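Local coordinates for protein arginyl-tRNA synthetase, putative (Plasmodium falciparum, PDB 5JLD) that probably attaches L-arginine to tRNA(Arg) at the cost of ATP, as a monomeric class I aminoacyl-tRNA synthetase, at residues N264-K269 with A447-D452; H151-I156 with S459-S464; I157-C162 with T172-H177; H536-Y541 with E583-K588; D452-R457 with K472-I477. One frame throughout, in Å; residues are numbered along the deposited sequence.

Interaction 1. Residues N264-K269 with A447-D452; sequences NILDIK and AIKYFD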
# COMPACT_ATOMS: atom_id res chain seq x y z
N ASN A 264 5.26 2.12 17.59
CA ASN A 264 4.09 1.55 18.22
C ASN A 264 3.00 2.59 18.55
O ASN A 264 1.86 2.20 18.76
CB ASN A 264 4.46 0.70 19.45
CG ASN A 264 4.88 1.51 20.61
OD1 ASN A 264 4.13 2.35 21.10
ND2 ASN A 264 6.08 1.23 21.10
N ILE A 265 3.33 3.89 18.56
CA ILE A 265 2.28 4.91 18.51
C ILE A 265 1.46 4.77 17.20
O ILE A 265 0.24 4.96 17.18
CB ILE A 265 2.83 6.36 18.61
CG1 ILE A 265 3.35 6.65 20.01
CG2 ILE A 265 1.77 7.38 18.28
CD1 ILE A 265 3.69 8.11 20.26
N LEU A 266 2.15 4.42 16.12
CA LEU A 266 1.52 4.17 14.84
C LEU A 266 0.89 2.77 14.70
O LEU A 266 0.20 2.49 13.72
CB LEU A 266 2.54 4.38 13.72
CG LEU A 266 3.03 5.82 13.51
CD1 LEU A 266 4.15 5.87 12.47
CD2 LEU A 266 1.86 6.73 13.11
N ASP A 267 1.14 1.91 15.68
CA ASP A 267 0.73 0.51 15.64
C ASP A 267 1.26 -0.18 14.38
O ASP A 267 0.53 -0.89 13.68
CB ASP A 267 -0.80 0.38 15.71
CG ASP A 267 -1.33 0.60 17.12
OD1 ASP A 267 -1.31 -0.36 17.91
OD2 ASP A 267 -1.76 1.73 17.43
N ILE A 268 2.54 0.04 14.09
CA ILE A 268 3.19 -0.55 12.92
C ILE A 268 4.41 -1.37 13.31
O ILE A 268 5.36 -0.84 13.88
CB ILE A 268 3.63 0.53 11.91
CG1 ILE A 268 2.40 1.27 11.35
CG2 ILE A 268 4.47 -0.09 10.78
CD1 ILE A 268 2.72 2.39 10.41
N LYS A 269 4.39 -2.65 13.00
CA LYS A 269 5.52 -3.49 13.34
C LYS A 269 6.35 -3.85 12.11
O LYS A 269 5.83 -4.13 11.03
CB LYS A 269 5.04 -4.75 14.06
CG LYS A 269 4.26 -4.44 15.33
CD LYS A 269 4.14 -5.65 16.22
CE LYS A 269 3.50 -5.28 17.55
NZ LYS A 269 4.44 -4.53 18.43
N ALA A 447 -6.20 10.03 11.12
CA ALA A 447 -6.32 11.20 10.26
C ALA A 447 -5.06 11.42 9.44
O ALA A 447 -5.13 11.61 8.23
CB ALA A 447 -6.64 12.45 11.09
N ILE A 448 -3.91 11.40 10.11
CA ILE A 448 -2.61 11.51 9.45
C ILE A 448 -2.46 10.44 8.37
O ILE A 448 -2.08 10.74 7.21
CB ILE A 448 -1.44 11.37 10.47
CG1 ILE A 448 -1.34 12.63 11.35
CG2 ILE A 448 -0.12 11.10 9.77
CD1 ILE A 448 -0.17 12.61 12.33
N LYS A 449 -2.77 9.19 8.74
CA LYS A 449 -2.60 8.08 7.80
C LYS A 449 -3.47 8.26 6.57
O LYS A 449 -2.98 8.11 5.44
CB LYS A 449 -2.88 6.73 8.46
CG LYS A 449 -1.84 6.33 9.52
CD LYS A 449 -2.03 4.89 9.96
CE LYS A 449 -1.09 4.50 11.11
NZ LYS A 449 -1.26 3.04 11.40
N TYR A 450 -4.76 8.56 6.78
CA TYR A 450 -5.67 8.75 5.64
C TYR A 450 -5.26 9.92 4.76
O TYR A 450 -5.23 9.79 3.54
CB TYR A 450 -7.12 8.99 6.09
CG TYR A 450 -8.05 9.15 4.90
CD1 TYR A 450 -8.49 8.04 4.19
CD2 TYR A 450 -8.46 10.41 4.47
CE1 TYR A 450 -9.32 8.16 3.10
CE2 TYR A 450 -9.30 10.55 3.37
CZ TYR A 450 -9.73 9.42 2.69
OH TYR A 450 -10.55 9.54 1.60
N PHE A 451 -4.92 11.05 5.39
CA PHE A 451 -4.62 12.24 4.62
C PHE A 451 -3.40 11.98 3.77
O PHE A 451 -3.32 12.47 2.65
CB PHE A 451 -4.38 13.46 5.52
CG PHE A 451 -4.53 14.78 4.80
CD1 PHE A 451 -5.80 15.27 4.47
CD2 PHE A 451 -3.42 15.52 4.44
CE1 PHE A 451 -5.94 16.50 3.81
CE2 PHE A 451 -3.55 16.75 3.78
CZ PHE A 451 -4.82 17.24 3.46
N ASP A 452 -2.46 11.19 4.29
CA ASP A 452 -1.33 10.87 3.42
C ASP A 452 -1.72 9.88 2.31
O ASP A 452 -1.44 10.11 1.14
CB ASP A 452 -0.16 10.30 4.23
CG ASP A 452 1.12 10.26 3.42
OD1 ASP A 452 1.18 9.44 2.46
OD2 ASP A 452 2.06 11.05 3.74

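Interaction 2. Residues H151-I156 with S459-S464; sequences HLRSTI and SDYKFS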
# COMPACT_ATOMS: atom_id res chain seq x y z
N HIS A 151 10.43 9.66 6.28
CA HIS A 151 10.43 8.36 6.94
C HIS A 151 9.02 7.98 7.36
O HIS A 151 8.62 6.82 7.26
CB HIS A 151 11.35 8.37 8.18
CG HIS A 151 12.80 8.52 7.87
ND1 HIS A 151 13.64 9.33 8.61
CD2 HIS A 151 13.57 7.96 6.91
CE1 HIS A 151 14.86 9.26 8.12
NE2 HIS A 151 14.85 8.45 7.08
N LEU A 152 8.28 8.97 7.86
CA LEU A 152 6.90 8.75 8.28
C LEU A 152 6.04 8.28 7.11
O LEU A 152 5.34 7.27 7.21
CB LEU A 152 6.31 10.03 8.87
CG LEU A 152 4.84 9.95 9.30
CD1 LEU A 152 4.67 8.95 10.43
CD2 LEU A 152 4.33 11.31 9.70
N ARG A 153 6.11 9.02 6.02
CA ARG A 153 5.37 8.66 4.81
C ARG A 153 5.72 7.25 4.34
O ARG A 153 4.83 6.45 4.03
CB ARG A 153 5.65 9.66 3.69
CG ARG A 153 4.82 9.39 2.44
CD ARG A 153 4.71 10.64 1.56
NE ARG A 153 3.53 10.59 0.71
CZ ARG A 153 3.27 11.44 -0.27
NH1 ARG A 153 4.14 12.41 -0.55
NH2 ARG A 153 2.15 11.31 -0.99
N SER A 154 7.02 6.94 4.31
CA SER A 154 7.46 5.61 3.89
C SER A 154 6.88 4.54 4.81
O SER A 154 6.51 3.44 4.37
CB SER A 154 8.99 5.53 3.88
OG SER A 154 9.40 4.22 3.54
N THR A 155 6.82 4.88 6.09
CA THR A 155 6.35 3.97 7.13
C THR A 155 4.88 3.66 6.91
O THR A 155 4.47 2.48 6.89
CB THR A 155 6.60 4.57 8.53
OG1 THR A 155 7.99 4.85 8.69
CG2 THR A 155 6.15 3.64 9.65
N ILE A 156 4.09 4.71 6.68
CA ILE A 156 2.64 4.62 6.46
C ILE A 156 2.25 3.86 5.18
O ILE A 156 1.42 2.91 5.19
CB ILE A 156 2.04 6.04 6.42
CG1 ILE A 156 2.23 6.70 7.79
CG2 ILE A 156 0.57 6.01 6.02
CD1 ILE A 156 1.94 8.19 7.84
N SER A 459 2.98 12.35 -5.52
CA SER A 459 2.72 13.79 -5.47
C SER A 459 3.21 14.40 -4.17
O SER A 459 3.27 13.73 -3.13
CB SER A 459 1.23 14.08 -5.67
OG SER A 459 0.53 14.07 -4.44
N ASP A 460 3.55 15.68 -4.23
CA ASP A 460 3.89 16.43 -3.03
C ASP A 460 2.59 16.98 -2.45
O ASP A 460 1.59 17.11 -3.16
CB ASP A 460 4.89 17.54 -3.35
CG ASP A 460 6.14 17.03 -4.07
OD1 ASP A 460 6.63 15.92 -3.76
OD2 ASP A 460 6.66 17.75 -4.94
N TYR A 461 2.57 17.28 -1.15
CA TYR A 461 1.37 17.84 -0.54
C TYR A 461 1.66 18.62 0.74
O TYR A 461 2.73 18.49 1.35
CB TYR A 461 0.34 16.74 -0.25
CG TYR A 461 0.67 15.81 0.91
CD1 TYR A 461 0.26 16.13 2.21
CD2 TYR A 461 1.37 14.63 0.71
CE1 TYR A 461 0.55 15.29 3.28
CE2 TYR A 461 1.66 13.78 1.77
CZ TYR A 461 1.25 14.12 3.05
OH TYR A 461 1.54 13.29 4.12
N LYS A 462 0.67 19.42 1.15
CA LYS A 462 0.79 20.32 2.28
C LYS A 462 0.34 19.68 3.59
O LYS A 462 -0.84 19.40 3.78
CB LYS A 462 -0.03 21.59 2.03
N PHE A 463 1.28 19.45 4.49
CA PHE A 463 0.93 18.98 5.82
C PHE A 463 0.17 20.10 6.53
O PHE A 463 0.70 21.18 6.77
CB PHE A 463 2.16 18.57 6.63
CG PHE A 463 1.84 17.81 7.89
CD1 PHE A 463 1.36 18.46 9.02
CD2 PHE A 463 1.99 16.43 7.93
CE1 PHE A 463 1.05 17.76 10.17
CE2 PHE A 463 1.68 15.72 9.08
CZ PHE A 463 1.21 16.39 10.21
N SER A 464 -1.10 19.83 6.84
CA SER A 464 -1.95 20.80 7.51
C SER A 464 -2.92 20.09 8.43
O SER A 464 -3.74 19.30 7.98
CB SER A 464 -2.72 21.65 6.50
OG SER A 464 -3.72 22.41 7.15

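Interaction 3. Residues I157-C162 with T172-H177; sequences IGDSIC and THRVNH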
# COMPACT_ATOMS: atom_id res chain seq x y z
N ILE A 157 2.87 4.27 4.07
CA ILE A 157 2.66 3.57 2.80
C ILE A 157 3.05 2.09 2.89
O ILE A 157 2.24 1.18 2.56
CB ILE A 157 3.48 4.24 1.68
CG1 ILE A 157 2.96 5.67 1.42
CG2 ILE A 157 3.47 3.38 0.44
CD1 ILE A 157 3.71 6.40 0.31
N GLY A 158 4.27 1.83 3.38
CA GLY A 158 4.76 0.47 3.47
C GLY A 158 3.87 -0.41 4.34
O GLY A 158 3.54 -1.54 3.98
N ASP A 159 3.43 0.13 5.48
CA ASP A 159 2.59 -0.65 6.34
C ASP A 159 1.26 -0.97 5.64
O ASP A 159 0.76 -2.10 5.74
CB ASP A 159 2.33 0.04 7.67
CG ASP A 159 1.42 -0.78 8.56
OD1 ASP A 159 1.89 -1.84 9.05
OD2 ASP A 159 0.23 -0.41 8.72
N SER A 160 0.68 0.01 4.94
CA SER A 160 -0.56 -0.28 4.19
C SER A 160 -0.37 -1.42 3.18
O SER A 160 -1.17 -2.37 3.13
CB SER A 160 -1.09 0.97 3.47
OG SER A 160 -2.44 0.74 3.10
N ILE A 161 0.71 -1.35 2.40
CA ILE A 161 1.01 -2.42 1.45
C ILE A 161 1.13 -3.81 2.12
O ILE A 161 0.56 -4.83 1.64
CB ILE A 161 2.30 -2.08 0.67
CG1 ILE A 161 2.01 -0.87 -0.24
CG2 ILE A 161 2.82 -3.30 -0.13
CD1 ILE A 161 3.24 -0.20 -0.87
N CYS A 162 1.83 -3.84 3.26
CA CYS A 162 1.96 -5.09 3.99
C CYS A 162 0.59 -5.62 4.42
O CYS A 162 0.32 -6.80 4.31
CB CYS A 162 2.85 -4.92 5.23
SG CYS A 162 4.59 -4.62 4.78
N THR A 172 4.40 -12.40 4.23
CA THR A 172 4.87 -11.04 3.98
C THR A 172 5.98 -10.64 4.93
O THR A 172 5.79 -10.71 6.15
CB THR A 172 3.70 -10.05 4.08
OG1 THR A 172 2.63 -10.54 3.27
CG2 THR A 172 4.11 -8.67 3.60
N HIS A 173 7.15 -10.25 4.40
CA HIS A 173 8.27 -9.85 5.25
C HIS A 173 8.26 -8.33 5.41
O HIS A 173 8.47 -7.60 4.44
CB HIS A 173 9.63 -10.28 4.67
CG HIS A 173 9.80 -11.75 4.49
ND1 HIS A 173 10.32 -12.58 5.47
CD2 HIS A 173 9.55 -12.55 3.42
CE1 HIS A 173 10.36 -13.82 5.02
NE2 HIS A 173 9.90 -13.83 3.78
N ARG A 174 8.02 -7.87 6.63
CA ARG A 174 8.12 -6.45 6.96
C ARG A 174 9.57 -6.09 7.36
O ARG A 174 10.03 -6.44 8.46
CB ARG A 174 7.16 -6.11 8.10
CG ARG A 174 5.72 -6.46 7.77
CD ARG A 174 4.89 -6.54 9.03
NE ARG A 174 3.49 -6.31 8.71
CZ ARG A 174 2.90 -5.13 8.83
NH1 ARG A 174 3.61 -4.09 9.25
NH2 ARG A 174 1.61 -4.97 8.50
N VAL A 175 10.27 -5.38 6.49
CA VAL A 175 11.70 -5.17 6.69
C VAL A 175 12.10 -3.70 6.76
O VAL A 175 11.85 -2.92 5.86
CB VAL A 175 12.52 -5.87 5.60
CG1 VAL A 175 14.01 -5.54 5.76
CG2 VAL A 175 12.31 -7.38 5.69
N ASN A 176 12.76 -3.34 7.85
CA ASN A 176 13.26 -2.00 8.06
C ASN A 176 14.78 -1.96 7.88
O ASN A 176 15.50 -2.38 8.77
CB ASN A 176 12.86 -1.52 9.46
CG ASN A 176 13.05 -0.03 9.64
OD1 ASN A 176 13.56 0.66 8.76
ND2 ASN A 176 12.61 0.47 10.79
N HIS A 177 15.24 -1.48 6.71
CA HIS A 177 16.66 -1.37 6.34
C HIS A 177 17.27 -0.14 7.00
O HIS A 177 17.51 0.88 6.35
CB HIS A 177 16.80 -1.30 4.81
CG HIS A 177 18.21 -1.38 4.29
ND1 HIS A 177 18.79 -2.57 3.92
CD2 HIS A 177 19.11 -0.41 4.00
CE1 HIS A 177 20.02 -2.34 3.47
NE2 HIS A 177 20.22 -1.03 3.50

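Interaction 4. Residues H536-Y541 with E583-K588; sequences HKLAEY and ELLGMK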
# COMPACT_ATOMS: atom_id res chain seq x y z
N HIS A 536 -3.68 4.86 -3.03
CA HIS A 536 -4.68 5.93 -2.92
C HIS A 536 -6.01 5.47 -3.55
O HIS A 536 -7.10 5.86 -3.09
CB HIS A 536 -4.18 7.25 -3.53
CG HIS A 536 -4.13 7.26 -5.03
ND1 HIS A 536 -3.02 6.87 -5.74
CD2 HIS A 536 -5.04 7.66 -5.95
CE1 HIS A 536 -3.25 7.01 -7.03
NE2 HIS A 536 -4.48 7.49 -7.19
N LYS A 537 -5.92 4.60 -4.57
CA LYS A 537 -7.10 3.98 -5.17
C LYS A 537 -7.96 3.30 -4.11
O LYS A 537 -9.18 3.33 -4.20
CB LYS A 537 -6.69 2.99 -6.25
CG LYS A 537 -6.21 3.65 -7.53
CD LYS A 537 -7.32 4.56 -8.07
CE LYS A 537 -7.21 4.79 -9.57
NZ LYS A 537 -8.33 5.64 -10.05
N LEU A 538 -7.33 2.72 -3.09
CA LEU A 538 -8.07 2.08 -2.01
C LEU A 538 -8.76 3.16 -1.17
O LEU A 538 -9.96 3.06 -0.88
CB LEU A 538 -7.14 1.19 -1.15
CG LEU A 538 -7.68 0.48 0.10
CD1 LEU A 538 -8.96 -0.29 -0.22
CD2 LEU A 538 -6.61 -0.47 0.69
N ALA A 539 -8.03 4.22 -0.82
CA ALA A 539 -8.62 5.31 -0.03
C ALA A 539 -9.84 5.90 -0.76
O ALA A 539 -10.93 6.09 -0.19
CB ALA A 539 -7.57 6.38 0.24
N GLU A 540 -9.62 6.18 -2.04
CA GLU A 540 -10.67 6.63 -2.94
C GLU A 540 -11.88 5.70 -2.84
O GLU A 540 -13.01 6.13 -2.59
CB GLU A 540 -10.16 6.62 -4.37
CG GLU A 540 -9.72 7.90 -4.98
CD GLU A 540 -9.67 7.75 -6.50
OE1 GLU A 540 -10.60 7.11 -7.06
OE2 GLU A 540 -8.70 8.23 -7.13
N TYR A 541 -11.61 4.40 -2.99
CA TYR A 541 -12.65 3.39 -3.01
C TYR A 541 -13.46 3.55 -1.74
O TYR A 541 -14.71 3.56 -1.75
CB TYR A 541 -12.05 1.98 -3.10
CG TYR A 541 -13.07 0.89 -2.91
CD1 TYR A 541 -13.82 0.43 -3.99
CD2 TYR A 541 -13.30 0.32 -1.66
CE1 TYR A 541 -14.76 -0.58 -3.84
CE2 TYR A 541 -14.25 -0.68 -1.50
CZ TYR A 541 -14.97 -1.12 -2.59
OH TYR A 541 -15.91 -2.12 -2.46
N GLU A 583 -8.93 -0.47 8.27
CA GLU A 583 -7.82 -1.24 8.81
C GLU A 583 -6.70 -1.45 7.79
O GLU A 583 -5.53 -1.35 8.14
CB GLU A 583 -8.32 -2.59 9.31
CG GLU A 583 -9.15 -2.49 10.57
CD GLU A 583 -9.84 -3.79 10.90
OE1 GLU A 583 -9.88 -4.68 10.02
OE2 GLU A 583 -10.34 -3.92 12.04
N LEU A 584 -7.05 -1.72 6.55
CA LEU A 584 -6.04 -1.93 5.52
C LEU A 584 -5.21 -0.66 5.32
O LEU A 584 -4.05 -0.73 4.91
CB LEU A 584 -6.69 -2.35 4.19
CG LEU A 584 -7.30 -3.75 4.09
CD1 LEU A 584 -8.00 -3.93 2.76
CD2 LEU A 584 -6.28 -4.87 4.32
N LEU A 585 -5.80 0.49 5.63
CA LEU A 585 -5.11 1.77 5.46
C LEU A 585 -4.42 2.20 6.76
O LEU A 585 -3.84 3.28 6.83
CB LEU A 585 -6.11 2.84 5.00
CG LEU A 585 -6.62 2.68 3.56
CD1 LEU A 585 -7.82 3.57 3.33
CD2 LEU A 585 -5.53 3.02 2.55
N GLY A 586 -4.52 1.35 7.78
CA GLY A 586 -3.90 1.61 9.07
C GLY A 586 -4.75 2.44 10.02
O GLY A 586 -4.25 2.92 11.04
N MET A 587 -6.03 2.61 9.70
CA MET A 587 -6.91 3.39 10.57
C MET A 587 -7.57 2.48 11.61
O MET A 587 -7.67 1.28 11.41
CB MET A 587 -7.96 4.15 9.74
CG MET A 587 -7.37 5.06 8.65
SD MET A 587 -8.56 5.66 7.41
CE MET A 587 -9.79 6.46 8.44
N LYS A 588 -8.00 3.05 12.72
CA LYS A 588 -8.73 2.28 13.73
C LYS A 588 -10.19 2.71 13.81
O LYS A 588 -10.49 3.81 14.27
CB LYS A 588 -8.10 2.43 15.11
CG LYS A 588 -6.70 1.84 15.22
CD LYS A 588 -6.06 2.29 16.53
CE LYS A 588 -4.89 1.41 16.91
NZ LYS A 588 -4.31 1.85 18.20

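Interaction 5. Residues D452-R457 with K472-I477; sequences DLKQHR and KGNTGI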
# COMPACT_ATOMS: atom_id res chain seq x y z
N ASP A 452 -2.46 11.19 4.29
CA ASP A 452 -1.33 10.87 3.42
C ASP A 452 -1.72 9.88 2.31
O ASP A 452 -1.44 10.11 1.14
CB ASP A 452 -0.16 10.30 4.23
CG ASP A 452 1.12 10.26 3.42
OD1 ASP A 452 1.18 9.44 2.46
OD2 ASP A 452 2.06 11.05 3.74
N LEU A 453 -2.35 8.77 2.68
CA LEU A 453 -2.59 7.71 1.70
C LEU A 453 -3.60 8.10 0.62
O LEU A 453 -3.61 7.49 -0.44
CB LEU A 453 -3.03 6.41 2.40
CG LEU A 453 -1.95 5.78 3.29
CD1 LEU A 453 -2.40 4.42 3.84
CD2 LEU A 453 -0.62 5.63 2.54
N LYS A 454 -4.44 9.11 0.87
CA LYS A 454 -5.41 9.52 -0.15
C LYS A 454 -4.72 10.26 -1.30
O LYS A 454 -5.25 10.33 -2.40
CB LYS A 454 -6.51 10.39 0.46
CG LYS A 454 -6.09 11.83 0.75
CD LYS A 454 -7.30 12.69 1.03
CE LYS A 454 -6.92 14.16 1.14
NZ LYS A 454 -8.12 15.02 1.19
N GLN A 455 -3.54 10.81 -1.04
CA GLN A 455 -2.75 11.48 -2.08
C GLN A 455 -2.12 10.45 -3.01
O GLN A 455 -1.71 9.39 -2.55
CB GLN A 455 -1.63 12.34 -1.47
CG GLN A 455 -1.93 12.97 -0.12
CD GLN A 455 -2.79 14.22 -0.22
OE1 GLN A 455 -2.90 14.81 -1.30
NE2 GLN A 455 -3.38 14.64 0.89
N HIS A 456 -2.04 10.76 -4.30
CA HIS A 456 -1.16 9.98 -5.17
C HIS A 456 0.23 9.98 -4.51
O HIS A 456 0.74 11.04 -4.11
CB HIS A 456 -1.09 10.58 -6.58
CG HIS A 456 -0.45 9.69 -7.60
ND1 HIS A 456 0.86 9.27 -7.52
CD2 HIS A 456 -0.94 9.16 -8.75
CE1 HIS A 456 1.15 8.52 -8.57
NE2 HIS A 456 0.07 8.43 -9.33
N ARG A 457 0.83 8.80 -4.35
CA ARG A 457 2.07 8.68 -3.57
C ARG A 457 3.16 9.55 -4.19
O ARG A 457 3.95 10.17 -3.48
CB ARG A 457 2.52 7.21 -3.48
CG ARG A 457 2.59 6.52 -4.84
CD ARG A 457 3.22 5.14 -4.77
NE ARG A 457 4.08 4.90 -5.93
CZ ARG A 457 3.94 3.87 -6.76
NH1 ARG A 457 3.00 2.97 -6.54
NH2 ARG A 457 4.76 3.72 -7.79
N LYS A 472 -15.67 17.81 8.17
CA LYS A 472 -16.50 18.08 6.99
C LYS A 472 -15.83 17.70 5.67
O LYS A 472 -16.50 17.49 4.67
CB LYS A 472 -16.87 19.57 6.93
CG LYS A 472 -18.29 19.90 7.34
CD LYS A 472 -18.66 19.29 8.68
CE LYS A 472 -19.71 20.14 9.40
NZ LYS A 472 -20.19 19.52 10.67
N GLY A 473 -14.51 17.66 5.65
CA GLY A 473 -13.81 17.45 4.40
C GLY A 473 -13.65 15.99 4.02
O GLY A 473 -14.23 15.09 4.63
N ASN A 474 -12.87 15.76 2.97
CA ASN A 474 -12.40 14.43 2.62
C ASN A 474 -11.27 14.06 3.58
O ASN A 474 -10.09 14.24 3.25
CB ASN A 474 -11.92 14.40 1.17
CG ASN A 474 -11.80 13.00 0.62
OD1 ASN A 474 -11.53 12.04 1.35
ND2 ASN A 474 -12.03 12.87 -0.67
N THR A 475 -11.62 13.59 4.77
CA THR A 475 -10.64 13.35 5.83
C THR A 475 -10.86 12.02 6.54
O THR A 475 -11.96 11.45 6.51
CB THR A 475 -10.69 14.45 6.90
OG1 THR A 475 -11.97 14.42 7.54
CG2 THR A 475 -10.44 15.84 6.29
N GLY A 476 -9.81 11.53 7.20
CA GLY A 476 -9.92 10.33 8.01
C GLY A 476 -10.94 10.44 9.13
O GLY A 476 -11.61 9.47 9.47
N ILE A 477 -11.04 11.64 9.69
CA ILE A 477 -12.06 11.97 10.69
C ILE A 477 -13.48 11.77 10.15
O ILE A 477 -14.35 11.18 10.80
CB ILE A 477 -11.90 13.43 11.16
CG1 ILE A 477 -10.47 13.68 11.69
CG2 ILE A 477 -12.98 13.81 12.17
CD1 ILE A 477 -10.03 12.73 12.80

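Interaction 1. Residues N264-K269 with A447-D452
Lys449 carries this contact from helix 436-453 to the end of helix 242-265, where it meets Leu266 and Ile268. Lys449 reaches across to the other segment. Its CG stands anti to the carbonyl carbon (chi1 -69°), and the chain runs straight from there to the ammonium group. Lys449 NZ gives a hydrogen bond of 2.8 Å to Leu266 O and lies in the plane of that carbonyl. On the way, Lys449 CE passes Leu266 CD2 at 4.2 Å. Ile268 meets the lysine tip to tip, with its CG1 4.1 Å from Lys449 NZ. The accepting carbonyl sits in a Schellman motif, in which Asp267 has positive phi and Ile268 N bonds back to Tyr263 O. The next residue, Tyr450, packs on helix 536-556. Lys449 NZ also binds Gly586 O, so one buried ammonium group is shared by two backbone carbonyls, which probably offset part of the cost of burying its charge.

Interaction 2. Residues H151-I156 with S459-S464
This is a polar contact in which an arginine of helix 149-167 meets the loop between helices 436-453 and 465-469. It lies within the class I catalytic domain, and Arg153 and Tyr461 make most of it. Arg153 leaves the helix with CG anti to its backbone N (chi1 -176°) and stays extended to NE. This carries the guanidinium to the carbonyl of Ser459. Arg153 NH1 binds Ser459 O at 3.0 Å, with an N-H...O angle of 158°. The oxygen lies close to the guanidinium plane, and NH1 approaches nearly along the C=O axis. Arg153 NH2 adds a weak bond to the same Ser459 O at 3.4 Å. Tyr461 comes over one face of the guanidinium. Its CE2 stands 3.5 Å from Arg153 CZ, above the centre of the group. The two planes are 89° apart, so the ring presents its edge to the guanidinium face. Asp452 of helix 436-453 lies beside both residues. Its OD1 forms a salt bridge with Arg153 NE. Its OD2 lies very close to Tyr461 OH, a probable hydrogen bond whose short length makes it doubtful. The guanidinium is thus fixed through both NE and its outer nitrogens, which should limit its rotation. Helix 149-167 is the crossover helix of a beta-alpha-beta unit in the Rossmann-like core of class I synthetases, and here it is tied through Arg153 to the loop that follows helix 436-453.

Interaction 3. Residues I157-C162 with T172-H177
Asp159 and Arg174 face each other across a beta-alpha-beta crossover, between helix 149-167 and strand 171-176 of the Rossmann-like catalytic core. The short helix and strand axes run nearly antiparallel, at 167°, and come within 9.7 Å. The guanidinium meets the carboxylate end-on, and both NH1 and NH2 bind the single oxygen OD1. Carboxylate and guanidinium planes are turned 55° from each other. OD1 lies in the guanidinium plane, yet NH2 reaches it from above the carboxylate plane. Asp159 CG is anti to the backbone N (chi1 179°), which swings OD1 across to the arginine. Arg163 takes its other oxygen, OD2. Arg174 NE is held by Glu166 and NH1 also binds Lys269 O, so the guanidinium is fixed on several sides. Cys162 lies over one guanidinium face, with CB 3.5 Å from Arg174 NH2. Its SG packs on Arg174 CG at 3.7 Å. The salt bridge is closest at Arg174 NH1, 2.8 Å from Asp159 OD1.

Interaction 4. Residues H536-Y541 with E583-K588
Leu585 reaches from the end of helix 564-584 to the first turns of helix 536-556, where it meets Leu538 and Ala539. Its CB points toward that helix. CG stands anti to the carbonyl carbon (chi1 -70°), and the side chain then forks into two methyl groups with different partners. Leu585 CD1 settles against Ala539, 3.9 Å from Ala539 CA and 4.2 Å from Ala539 CB. The small alanine lets this methyl come up to the helix backbone. Leu585 CD2 goes to Leu538 instead, with Leu538 CD2 and Leu538 CG both 4.1 Å away. The two leucines slide past each other in opposite directions. The contact is purely apolar and buried, and it belongs to the helical DALR anticodon-binding domain. Here helix 564-584 ends in a Schellman motif, with Gly586 at positive phi and its N bonded to Glu583 O. Leu584, one residue before Leu585, also points toward helix 536-556. With Leu538 CG anti to the backbone N (chi1 177°), the branch heads for the other helix, and Leu538 CD2 comes to 4.0 Å from Leu584 CB. These two side chains cross at about a right angle. Helix 522-532 adds Ile525 against Leu538, and Phe522 and Phe526 against Leu584. Helix 436-453 of the catalytic domain lends Tyr450 to Ala539 and Leu453 to Leu585.

Interaction 5. Residues D452-R457 with K472-I477
The two backbones stay apart: the nearest CA atoms, of Lys454 and Thr475, are 8.8 Å from each other. A single side chain crosses to the other backbone. Lys454 has CG placed between its backbone N and carbonyl carbon (chi1 77°), and beyond CG its chain is extended. This carries Lys454 NZ to the carbonyl of Asn474, where it gives a hydrogen bond of 3.0 Å to Asn474 O. NZ lies in the carbonyl plane, with a C=O...N angle of 149°. Lys454 CE runs past the same oxygen, Asn474 O, at 3.8 Å. The asparagine side chain slides past the lysine in the opposite direction, and Asn474 CB comes within 3.9 Å of Lys454 NZ. Its amide oxygen OD1 turns to Tyr450 OH. Asn474 is the centre of an inverse gamma turn. The next residue, Thr475, is the N-cap of helix 476-492, with OG1 bonded to Tyr478 N. The contact lies at the surface, where the end of helix 436-453 meets the start of helix 476-492. Helix 536-556 runs beside both segments, with Ala539 touching Lys454 and Tyr543 touching Asn474.

Overall arrangement
From the N terminus, helix 149-167 supplies the first segments of interactions 2 and 3. Interaction 3 closes first, over a short loop to strand 171-176. Interaction 2 closes much later, at 459-464, and its long loop contains both interaction 3 and interaction 1. Interaction 1 starts at the end of helix 242-265 and closes at 447-452 on helix 436-453. Interaction 5 shares Asp452, crosses interaction 2 along the chain, and closes a short loop from 452-457 to 472-477, where helix 476-492 begins. Interaction 4 closes last, within the anticodon-binding domain. Lys588 with Asp267 and Leu584 with Ser160 link it back to the catalytic domain. Helix 436-453 thus lies between the Rossmann-like core and the C-terminal helices.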